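Side-chain contacts in homoprotocatechuate 2,3-dioxygenase (Brevibacterium fuscum, PDB 4Z6M), which cleaves the aromatic ring of homoprotocatechuate with molecular oxygen at an iron(II) centre held by two histidines and one carboxylate, an extradiol dioxygenase reaction: residues A[327-330]-A[331-335]; A[345-348]-A[349-352]; A[285-289]-A[290-294]; A[181-184]-A[185-189]. The protein carries 1 engineered substitution. All blocks are in the same frame, centred on the assembly; numbering follows the deposited sequence.

Contact 1: A[327-330]-A[331-335]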
loop_
_atom_site.group_PDB
_atom_site.type_symbol
_atom_site.label_atom_id
_atom_site.label_comp_id
_atom_site.label_asym_id
_atom_site.label_seq_id
_atom_site.Cartn_x
_atom_site.Cartn_y
_atom_site.Cartn_z
ATOM N N ASP A 327 17.909 -13.218 34.321
ATOM C CA ASP A 327 17.780 -14.202 33.257
ATOM C C ASP A 327 17.822 -13.553 31.849
ATOM O O ASP A 327 17.403 -12.398 31.654
ATOM C CB ASP A 327 16.471 -14.996 33.398
ATOM C CG ASP A 327 16.472 -15.962 34.587
ATOM O OD1 ASP A 327 17.530 -16.203 35.208
ATOM O OD2 ASP A 327 15.394 -16.496 34.899
ATOM N N SER A 328 18.330 -14.343 30.904
ATOM C CA SER A 328 18.541 -13.929 29.523
ATOM C C SER A 328 17.307 -14.258 28.707
ATOM O O SER A 328 16.871 -15.410 28.652
ATOM C CB SER A 328 19.741 -14.658 28.937
ATOM O OG SER A 328 19.703 -14.718 27.523
ATOM N N GLU A 329 16.752 -13.254 28.040
ATOM C CA GLU A 329 15.600 -13.487 27.162
ATOM C C GLU A 329 15.908 -14.541 26.089
ATOM O O GLU A 329 15.078 -15.418 25.820
ATOM C CB GLU A 329 15.140 -12.180 26.528
ATOM C CG GLU A 329 13.855 -12.348 25.713
ATOM C CD GLU A 329 13.135 -11.057 25.382
ATOM O OE1 GLU A 329 13.644 -9.968 25.702
ATOM O OE2 GLU A 329 12.038 -11.140 24.780
ATOM N N LEU A 330 17.094 -14.485 25.486
ATOM C CA LEU A 330 17.494 -15.510 24.526
ATOM C C LEU A 330 17.411 -16.894 25.185
ATOM O O LEU A 330 16.780 -17.820 24.666
ATOM C CB LEU A 330 18.920 -15.250 24.048
ATOM C CG LEU A 330 19.497 -16.252 23.020
ATOM C CD1 LEU A 330 20.619 -15.601 22.217
ATOM C CD2 LEU A 330 19.999 -17.557 23.634
ATOM N N GLU A 331 18.059 -17.039 26.342
ATOM C CA GLU A 331 18.142 -18.363 26.953
ATOM C C GLU A 331 16.774 -18.919 27.353
ATOM O O GLU A 331 16.508 -20.104 27.146
ATOM C CB GLU A 331 19.102 -18.378 28.148
ATOM C CG GLU A 331 20.553 -18.096 27.746
ATOM C CD GLU A 331 21.211 -19.200 26.907
ATOM O OE1 GLU A 331 20.626 -20.298 26.735
ATOM O OE2 GLU A 331 22.342 -18.976 26.405
ATOM N N VAL A 332 15.905 -18.074 27.894
ATOM C CA VAL A 332 14.629 -18.579 28.403
ATOM C C VAL A 332 13.605 -18.818 27.306
ATOM O O VAL A 332 12.600 -19.498 27.554
ATOM C CB VAL A 332 14.040 -17.700 29.525
ATOM C CG1 VAL A 332 15.046 -17.510 30.647
ATOM C CG2 VAL A 332 13.536 -16.356 29.021
ATOM N N THR A 333 13.855 -18.310 26.084
ATOM C CA THR A 333 12.909 -18.479 24.974
ATOM C C THR A 333 13.375 -19.400 23.858
ATOM O O THR A 333 12.583 -20.211 23.372
ATOM C CB THR A 333 12.498 -17.126 24.372
ATOM O OG1 THR A 333 13.635 -16.462 23.761
ATOM C CG2 THR A 333 11.865 -16.241 25.413
ATOM N N ILE A 334 14.628 -19.249 23.412
ATOM C CA ILE A 334 15.097 -19.980 22.221
ATOM C C ILE A 334 16.369 -20.781 22.433
ATOM O O ILE A 334 16.811 -21.461 21.518
ATOM C CB ILE A 334 15.280 -19.063 20.980
ATOM C CG1 ILE A 334 16.275 -17.935 21.239
ATOM C CG2 ILE A 334 13.953 -18.455 20.563
ATOM C CD1 ILE A 334 16.560 -17.086 19.998
ATOM N N GLY A 335 16.950 -20.708 23.624
ATOM C CA GLY A 335 18.129 -21.495 23.941
ATOM C C GLY A 335 17.763 -22.933 24.242
ATOM O O GLY A 335 16.595 -23.330 24.164
#
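Thr-333 turns its hydroxyl back onto the preceding helical turn, where OG1 donates to Glu-329 O at 2.7 Å with the donor tilted 31° from the carbonyl plane. A chi1 of 65° puts OG1 between the backbone N and the carbonyl carbon of its own residue, and it also leaves Thr-333 CG2 3.3 Å from Glu-329 O. Thr-333 N adds a weak bond to that oxygen and a second bond to Leu-330 O. This latter carbonyl is shared: Ile-334 N reaches Leu-330 O at 2.9 Å, and Gly-335 N bonds to it weakly. Beside these bonds, Leu-330 CG meets Ile-334 CG1 at 4.0 Å, the two side chains crossing at about a right angle. These bonds run along the short helix 329-333 and just past its C-terminal end, and Ser-328 is its N-cap. Ser-328 OG accepts from Glu-331 N at 3.1 Å along a nearly straight N-H...O line (169°), while Glu-331 CG packs against the same hydroxyl oxygen. Val-332 N donates to Ser-328 O, and Val-332 CG1 lies 3.4 Å from Ser-328 O, with CG2 almost as near. Further out, the Glu-329 side chain leaves the helix to form salt bridges through OE2 with Arg-292 and Arg-293. Leu-330 rests on Pro-302, Tyr-305 and Thr-306 of helix 302-306, and both Leu-330 and Ile-334 touch Leu-361 of strand 359-361.

Contact 2: A[345-348]-A[349-352]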
loop_
_atom_site.group_PDB
_atom_site.type_symbol
_atom_site.label_atom_id
_atom_site.label_comp_id
_atom_site.label_asym_id
_atom_site.label_seq_id
_atom_site.Cartn_x
_atom_site.Cartn_y
_atom_site.Cartn_z
ATOM N N GLY A 345 -0.831 -21.953 27.919
ATOM C CA GLY A 345 -1.411 -23.169 28.459
ATOM C C GLY A 345 -1.604 -24.290 27.460
ATOM O O GLY A 345 -2.030 -25.378 27.836
ATOM N N ASP A 346 -1.286 -24.048 26.185
ATOM C CA ASP A 346 -1.512 -25.032 25.116
ATOM C C ASP A 346 -0.161 -25.584 24.664
ATOM O O ASP A 346 0.695 -24.840 24.221
ATOM C CB ASP A 346 -2.254 -24.377 23.945
ATOM C CG ASP A 346 -2.712 -25.366 22.864
ATOM O OD1 ASP A 346 -2.465 -26.583 22.994
ATOM O OD2 ASP A 346 -3.340 -24.907 21.869
ATOM N N GLU A 347 0.032 -26.884 24.817
ATOM C CA GLU A 347 1.233 -27.547 24.340
ATOM C C GLU A 347 1.376 -27.484 22.802
ATOM O O GLU A 347 2.480 -27.376 22.267
ATOM C CB GLU A 347 1.213 -29.010 24.827
ATOM C CG GLU A 347 2.472 -29.780 24.522
ATOM C CD GLU A 347 3.662 -29.271 25.303
ATOM O OE1 GLU A 347 3.500 -28.861 26.481
ATOM O OE2 GLU A 347 4.773 -29.315 24.749
ATOM N N ASP A 348 0.248 -27.523 22.115
ATOM C CA ASP A 348 0.239 -27.416 20.671
ATOM C C ASP A 348 0.671 -26.014 20.226
ATOM O O ASP A 348 0.132 -25.032 20.708
ATOM C CB ASP A 348 -1.172 -27.729 20.182
ATOM C CG ASP A 348 -1.256 -27.797 18.699
ATOM O OD1 ASP A 348 -0.403 -28.481 18.103
ATOM O OD2 ASP A 348 -2.171 -27.180 18.133
ATOM N N GLY A 349 1.652 -25.915 19.328
ATOM C CA GLY A 349 2.237 -24.617 18.987
ATOM C C GLY A 349 3.245 -24.053 19.980
ATOM O O GLY A 349 3.571 -22.872 19.935
ATOM N N SER A 350 3.741 -24.895 20.878
ATOM C CA SER A 350 4.798 -24.493 21.792
ATOM C C SER A 350 6.121 -25.077 21.334
ATOM O O SER A 350 6.164 -26.042 20.540
ATOM C CB SER A 350 4.483 -24.927 23.229
ATOM O OG SER A 350 4.593 -26.322 23.389
ATOM N N TYR A 351 7.188 -24.493 21.855
ATOM C CA TYR A 351 8.559 -24.765 21.409
ATOM C C TYR A 351 9.410 -24.988 22.640
ATOM O O TYR A 351 9.429 -24.155 23.529
ATOM C CB TYR A 351 9.098 -23.590 20.548
ATOM C CG TYR A 351 8.188 -23.281 19.384
ATOM C CD1 TYR A 351 8.116 -24.141 18.285
ATOM C CD2 TYR A 351 7.354 -22.186 19.406
ATOM C CE1 TYR A 351 7.265 -23.890 17.237
ATOM C CE2 TYR A 351 6.479 -21.932 18.372
ATOM C CZ TYR A 351 6.439 -22.778 17.290
ATOM O OH TYR A 351 5.572 -22.521 16.254
ATOM N N HIS A 352 10.089 -26.128 22.688
ATOM C CA HIS A 352 10.962 -26.501 23.788
ATOM C C HIS A 352 12.392 -26.630 23.301
ATOM O O HIS A 352 12.685 -27.493 22.472
ATOM C CB HIS A 352 10.556 -27.872 24.325
ATOM C CG HIS A 352 9.178 -27.924 24.874
ATOM N ND1 HIS A 352 8.914 -27.754 26.212
ATOM C CD2 HIS A 352 7.985 -28.148 24.273
ATOM C CE1 HIS A 352 7.613 -27.857 26.417
ATOM N NE2 HIS A 352 7.027 -28.094 25.254
HETATM O O HOH W 1 5.609 -28.754 21.796
HETATM O O HOH W 2 2.998 -28.351 18.400
#
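A notably short hydrogen bond, 2.6 Å from His-352 NE2 to Glu-347 OE2, spans a tight turn at the protein surface. The turn is a type II beta turn from Glu-347 to Ser-350, in the connection between the paired strands 339-340 and 351-352. The carboxylate and imidazole planes differ by only 13°, so the two flat groups meet nearly coplanar, although OE2 sits 20° out of the ring plane. OE2 receives the N-H on its syn lone pair, the side of OE1. The bend at chi2 of Glu-347 (68°) folds the carboxylate back over the turn to meet the imidazole. With a carboxylate this close, the histidine would probably be biased toward its positively charged form. The His-352 ring also meets that of Phe-339 at an angle.

Ser-350 closes the turn with two donors on one acceptor. Its OG reaches Glu-347 O at 2.6 Å and its N reaches the same Glu-347 O at 3.1 Å, the hydroxyl being nearer the carbonyl plane than the N-H. Ahead of the turn, Asp-346 OD1 accepts from Asp-348 N at 3.0 Å, an Asx turn, while Asp-346 OD2 is held in a salt bridge by Arg-343. Gly-349 takes the third position of the turn with a positive phi, where a CB would be jammed against the carbonyl of Asp-348. A water lies 3.0 Å from Ser-350 O, close to Glu-347 OE2 as well, and a second water accepts from Gly-349 N at 2.9 Å.

Contact 3: A[285-289]-A[290-294]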
loop_
_atom_site.group_PDB
_atom_site.type_symbol
_atom_site.label_atom_id
_atom_site.label_comp_id
_atom_site.label_asym_id
_atom_site.label_seq_id
_atom_site.Cartn_x
_atom_site.Cartn_y
_atom_site.Cartn_z
ATOM N N TRP A 285 3.628 -8.088 28.450
ATOM C CA TRP A 285 3.677 -9.386 27.780
ATOM C C TRP A 285 4.521 -10.356 28.576
ATOM O O TRP A 285 5.514 -9.953 29.193
ATOM C CB TRP A 285 4.314 -9.242 26.412
ATOM C CG TRP A 285 3.599 -8.323 25.467
ATOM C CD1 TRP A 285 3.535 -6.960 25.541
ATOM C CD2 TRP A 285 2.821 -8.693 24.313
ATOM N NE1 TRP A 285 2.802 -6.448 24.486
ATOM C CE2 TRP A 285 2.346 -7.489 23.725
ATOM C CE3 TRP A 285 2.506 -9.912 23.700
ATOM C CZ2 TRP A 285 1.577 -7.479 22.573
ATOM C CZ3 TRP A 285 1.722 -9.886 22.541
ATOM C CH2 TRP A 285 1.296 -8.676 21.998
ATOM N N ASN A 286 4.176 -11.638 28.507
ATOM C CA ASN A 286 5.036 -12.669 29.084
ATOM C C ASN A 286 6.186 -12.959 28.140
ATOM O O ASN A 286 5.985 -13.068 26.925
ATOM C CB ASN A 286 4.245 -13.944 29.322
ATOM C CG ASN A 286 5.025 -14.951 30.125
ATOM O OD1 ASN A 286 5.691 -15.822 29.559
ATOM N ND2 ASN A 286 4.934 -14.858 31.446
ATOM N N VAL A 287 7.383 -13.136 28.686
ATOM C CA VAL A 287 8.564 -13.380 27.862
ATOM C C VAL A 287 8.457 -14.635 26.998
ATOM O O VAL A 287 9.137 -14.750 25.990
ATOM C CB VAL A 287 9.841 -13.430 28.759
ATOM C CG1 VAL A 287 9.903 -14.721 29.571
ATOM C CG2 VAL A 287 11.107 -13.185 27.958
ATOM N N HIS A 288 7.646 -15.609 27.431
ATOM C CA HIS A 288 7.504 -16.857 26.696
ATOM C C HIS A 288 6.423 -16.805 25.627
ATOM O O HIS A 288 6.246 -17.777 24.897
ATOM C CB HIS A 288 7.243 -18.027 27.631
ATOM C CG HIS A 288 8.279 -18.172 28.694
ATOM N ND1 HIS A 288 9.481 -18.808 28.493
ATOM C CD2 HIS A 288 8.290 -17.724 29.974
ATOM C CE1 HIS A 288 10.191 -18.749 29.610
ATOM N NE2 HIS A 288 9.502 -18.089 30.517
ATOM N N ASP A 289 5.743 -15.671 25.477
ATOM C CA ASP A 289 4.698 -15.518 24.447
ATOM C C ASP A 289 5.374 -15.281 23.094
ATOM O O ASP A 289 6.023 -14.246 22.889
ATOM C CB ASP A 289 3.825 -14.323 24.845
ATOM C CG ASP A 289 2.658 -14.074 23.899
ATOM O OD1 ASP A 289 2.728 -14.504 22.733
ATOM O OD2 ASP A 289 1.702 -13.415 24.345
ATOM N N ASN A 290 5.281 -16.260 22.206
ATOM C CA ASN A 290 5.961 -16.203 20.932
ATOM C C ASN A 290 5.363 -15.207 19.956
ATOM O O ASN A 290 5.891 -15.087 18.872
ATOM C CB ASN A 290 5.988 -17.589 20.281
ATOM C CG ASN A 290 6.956 -17.669 19.121
ATOM O OD1 ASN A 290 8.148 -17.362 19.254
ATOM N ND2 ASN A 290 6.452 -18.088 17.962
ATOM N N GLN A 291 4.325 -14.466 20.340
ATOM C CA GLN A 291 3.836 -13.346 19.533
ATOM C C GLN A 291 4.244 -11.966 20.052
ATOM O O GLN A 291 3.830 -10.953 19.486
ATOM C CB GLN A 291 2.310 -13.420 19.336
ATOM C CG GLN A 291 1.855 -14.682 18.626
ATOM C CD GLN A 291 0.380 -14.757 18.209
ATOM O OE1 GLN A 291 -0.059 -15.783 17.704
ATOM N NE2 GLN A 291 -0.385 -13.722 18.461
ATOM N N ARG A 292 5.082 -11.915 21.091
ATOM C CA ARG A 292 5.347 -10.633 21.736
ATOM C C ARG A 292 6.297 -9.764 20.902
ATOM O O ARG A 292 6.162 -8.552 20.924
ATOM C CB ARG A 292 5.906 -10.823 23.136
ATOM C CG ARG A 292 7.386 -11.227 23.148
ATOM C CD ARG A 292 7.887 -11.919 24.417
ATOM N NE ARG A 292 9.304 -12.219 24.256
ATOM C CZ ARG A 292 9.750 -13.211 23.502
ATOM N NH1 ARG A 292 8.905 -14.061 22.941
ATOM N NH2 ARG A 292 11.051 -13.373 23.329
ATOM N N ARG A 293 7.295 -10.375 20.248
ATOM C CA ARG A 293 8.308 -9.596 19.516
ATOM C C ARG A 293 8.028 -9.597 18.015
ATOM O O ARG A 293 8.104 -8.553 17.356
ATOM C CB ARG A 293 9.710 -10.127 19.830
ATOM C CG ARG A 293 10.192 -9.684 21.204
ATOM C CD ARG A 293 11.687 -9.772 21.369
ATOM N NE ARG A 293 12.131 -9.282 22.674
ATOM C CZ ARG A 293 12.361 -8.016 22.981
ATOM N NH1 ARG A 293 12.155 -7.042 22.113
ATOM N NH2 ARG A 293 12.831 -7.714 24.177
ATOM N N ASP A 294 7.680 -10.770 17.498
ATOM C CA ASP A 294 7.098 -10.930 16.168
ATOM C C ASP A 294 5.714 -11.527 16.347
ATOM O O ASP A 294 5.568 -12.670 16.790
ATOM C CB ASP A 294 7.968 -11.796 15.253
ATOM C CG ASP A 294 7.495 -11.737 13.849
ATOM O OD1 ASP A 294 7.821 -10.729 13.155
ATOM O OD2 ASP A 294 6.736 -12.629 13.440
#
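Asp-289 and Arg-292 are joined by two hydrogen bonds on one oxygen: Asp-289 O accepts from Arg-292 N at 3.1 Å, closing a type I beta turn, and from Arg-292 NH1 at 2.9 Å. The turn follows strand 283-286, outermost in its sheet within the chain, and begins the loop that leads to helix 302-306. The two donors come from opposite faces of the carbonyl plane, and the oxygen lies within 1° of the guanidinium plane. A third bond uses the side chain, Asp-289 OD1 accepting from Gln-291 N at 2.9 Å in an Asx turn.

Other contacts to the arginine involve no hydrogen bond. Val-287 O sits over one guanidinium face, 3.0 Å from Arg-292 CZ, while Arg-293 CG approaches the opposite face. Arg-292 CG, placed between its own backbone N and carbonyl carbon (chi1 77°), turns the extended chain back beneath the turn. Trp-285 CE3 packs obliquely, 3.6 Å from Arg-292 CB.

Charge pairing reaches beyond the loop: Arg-292 NH2 bridges to Glu-329, and Asp-289 OD1 to Arg-236 of a second subunit. The chemistry implies that one carbonyl ties down the arginine's backbone N-H and helps to fix the rotation of its guanidinium, presenting NH2 to helix 329-333 while the side chain of the same Asp-289 reaches the second subunit.

Contact 4: A[181-184]-A[185-189]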
loop_
_atom_site.group_PDB
_atom_site.type_symbol
_atom_site.label_atom_id
_atom_site.label_comp_id
_atom_site.label_asym_id
_atom_site.label_seq_id
_atom_site.Cartn_x
_atom_site.Cartn_y
_atom_site.Cartn_z
ATOM N N ILE A 181 8.028 -6.386 29.009
ATOM C CA ILE A 181 8.046 -7.837 28.955
ATOM C C ILE A 181 8.569 -8.347 30.290
ATOM O O ILE A 181 9.646 -7.941 30.720
ATOM C CB ILE A 181 8.954 -8.352 27.807
ATOM C CG1 ILE A 181 8.384 -7.958 26.447
ATOM C CG2 ILE A 181 9.152 -9.864 27.885
ATOM C CD1 ILE A 181 9.281 -8.280 25.268
ATOM N N GLN A 182 7.814 -9.254 30.903
ATOM C CA GLN A 182 8.174 -9.855 32.192
ATOM C C GLN A 182 7.942 -11.346 32.156
ATOM O O GLN A 182 7.327 -11.855 31.229
ATOM C CB GLN A 182 7.335 -9.242 33.318
ATOM C CG GLN A 182 7.547 -7.763 33.507
ATOM C CD GLN A 182 6.839 -7.223 34.723
ATOM O OE1 GLN A 182 6.726 -7.898 35.758
ATOM N NE2 GLN A 182 6.408 -5.996 34.632
ATOM N N ASP A 183 8.398 -12.063 33.178
ATOM C CA ASP A 183 7.939 -13.436 33.376
ATOM C C ASP A 183 7.204 -13.599 34.688
ATOM O O ASP A 183 6.987 -12.623 35.419
ATOM C CB ASP A 183 9.081 -14.449 33.189
ATOM C CG ASP A 183 10.149 -14.374 34.238
ATOM O OD1 ASP A 183 9.935 -13.724 35.290
ATOM O OD2 ASP A 183 11.223 -14.988 34.004
ATOM N N ASP A 184 6.796 -14.835 34.968
ATOM C CA ASP A 184 6.033 -15.122 36.168
ATOM C C ASP A 184 6.901 -15.320 37.412
ATOM O O ASP A 184 6.376 -15.685 38.477
ATOM C CB ASP A 184 5.143 -16.366 35.945
ATOM C CG ASP A 184 5.941 -17.680 35.732
ATOM O OD1 ASP A 184 7.203 -17.719 35.849
ATOM O OD2 ASP A 184 5.271 -18.701 35.447
ATOM N N GLU A 185 8.201 -15.062 37.279
ATOM C CA GLU A 185 9.167 -15.199 38.368
ATOM C C GLU A 185 9.728 -13.855 38.811
ATOM O O GLU A 185 10.633 -13.812 39.620
ATOM C CB GLU A 185 10.289 -16.120 37.930
ATOM C CG GLU A 185 9.854 -17.562 37.898
ATOM C CD GLU A 185 10.843 -18.443 37.195
ATOM O OE1 GLU A 185 11.961 -18.625 37.720
ATOM O OE2 GLU A 185 10.500 -18.944 36.116
ATOM N N GLY A 186 9.153 -12.775 38.298
ATOM C CA GLY A 186 9.466 -11.426 38.741
ATOM C C GLY A 186 10.580 -10.761 37.956
ATOM O O GLY A 186 11.088 -9.708 38.374
ATOM N N THR A 187 10.972 -11.364 36.836
ATOM C CA THR A 187 12.045 -10.786 36.008
ATOM C C THR A 187 11.457 -9.874 34.951
ATOM O O THR A 187 10.471 -10.230 34.311
ATOM C CB THR A 187 12.896 -11.892 35.356
ATOM O OG1 THR A 187 13.488 -12.679 36.397
ATOM C CG2 THR A 187 13.997 -11.298 34.452
ATOM N N THR A 188 12.073 -8.708 34.758
ATOM C CA THR A 188 11.752 -7.815 33.638
ATOM C C THR A 188 12.846 -7.920 32.583
ATOM O O THR A 188 14.037 -7.852 32.911
ATOM C CB THR A 188 11.576 -6.358 34.116
ATOM O OG1 THR A 188 10.519 -6.296 35.066
ATOM C CG2 THR A 188 11.258 -5.433 32.955
ATOM N N TYR A 189 12.434 -8.096 31.328
ATOM C CA TYR A 189 13.344 -8.276 30.223
ATOM C C TYR A 189 13.475 -7.041 29.331
ATOM O O TYR A 189 14.493 -6.917 28.639
ATOM C CB TYR A 189 12.915 -9.464 29.376
ATOM C CG TYR A 189 12.966 -10.756 30.136
ATOM C CD1 TYR A 189 11.890 -11.193 30.911
ATOM C CD2 TYR A 189 14.119 -11.537 30.132
ATOM C CE1 TYR A 189 11.975 -12.384 31.618
ATOM C CE2 TYR A 189 14.190 -12.718 30.829
ATOM C CZ TYR A 189 13.116 -13.141 31.582
ATOM O OH TYR A 189 13.213 -14.315 32.285
HETATM O O HOH W 3 13.152 -15.203 35.820
HETATM O O HOH W 4 10.569 -17.613 33.060
#
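Asp-183 packs against Tyr-189 across a beta hairpin and hydrogen-bonds to it; Asp-183 CB lies 3.9 Å from Tyr-189 CE1. At CG the chain turns inward, because a chi1 of 67° places it between the backbone N and the carbonyl carbon, carrying the carboxylate into the loop. There OD1 takes two backbone N-H groups from opposite faces of the carboxylate plane: Glu-185 N and Thr-187 N, each 3.0 Å from Asp-183 OD1, the first in an Asx turn. OD2 lies at the edge of the Tyr-189 ring, near its plane, and Tyr-189 OH donates to Asp-183 OD2 at 2.7 Å, arriving 49° out of the carboxylate plane, with ring and carboxylate inclined at 79°. Two waters also donate to OD2, one of them accepting in turn from Thr-187 OG1. The donors would probably favour a charged carboxylate, although the nearby Glu-185 carboxylate would work against it. The loop is closed by Asp-183 N, donating to Thr-187 O at 3.0 Å around a type I turn from Asp-183 to Gly-186, whose last residue has a positive phi. Deeper in the hairpin, Tyr-189 N bonds to Ile-181 O at 2.9 Å, and Gln-182 pairs with Thr-188 as an antiparallel non-hydrogen-bonded pair. The loop thus ends the hairpin of strands 176-182 and 188-194, with strand 283-286 alongside the first strand and Tyr-189 lying against Glu-329 and Val-332 of helix 329-333.

In chain order come contacts 4, 3, 1 and 2. Contacts 1, 3 and 4 form a triangle with centres about 12 Å apart, each touching the other two. Contacts 3 and 4 share the nine-stranded sheet, since strand 283-286 runs beside strand 176-182. Helix 329-333 of contact 1 lies against both, through salt bridges to the loop of contact 3 and packing on the hairpin of contact 4. Contact 2 lies farther out, its centre about 13 Å from that of contact 3, which it meets through Tyr-351 and Asn-290; both touch the second subunit. The C-terminal region is thereby tied to the iron-binding half, with side chains of contacts 1, 3 and 4 about 11 to 13 Å from the iron.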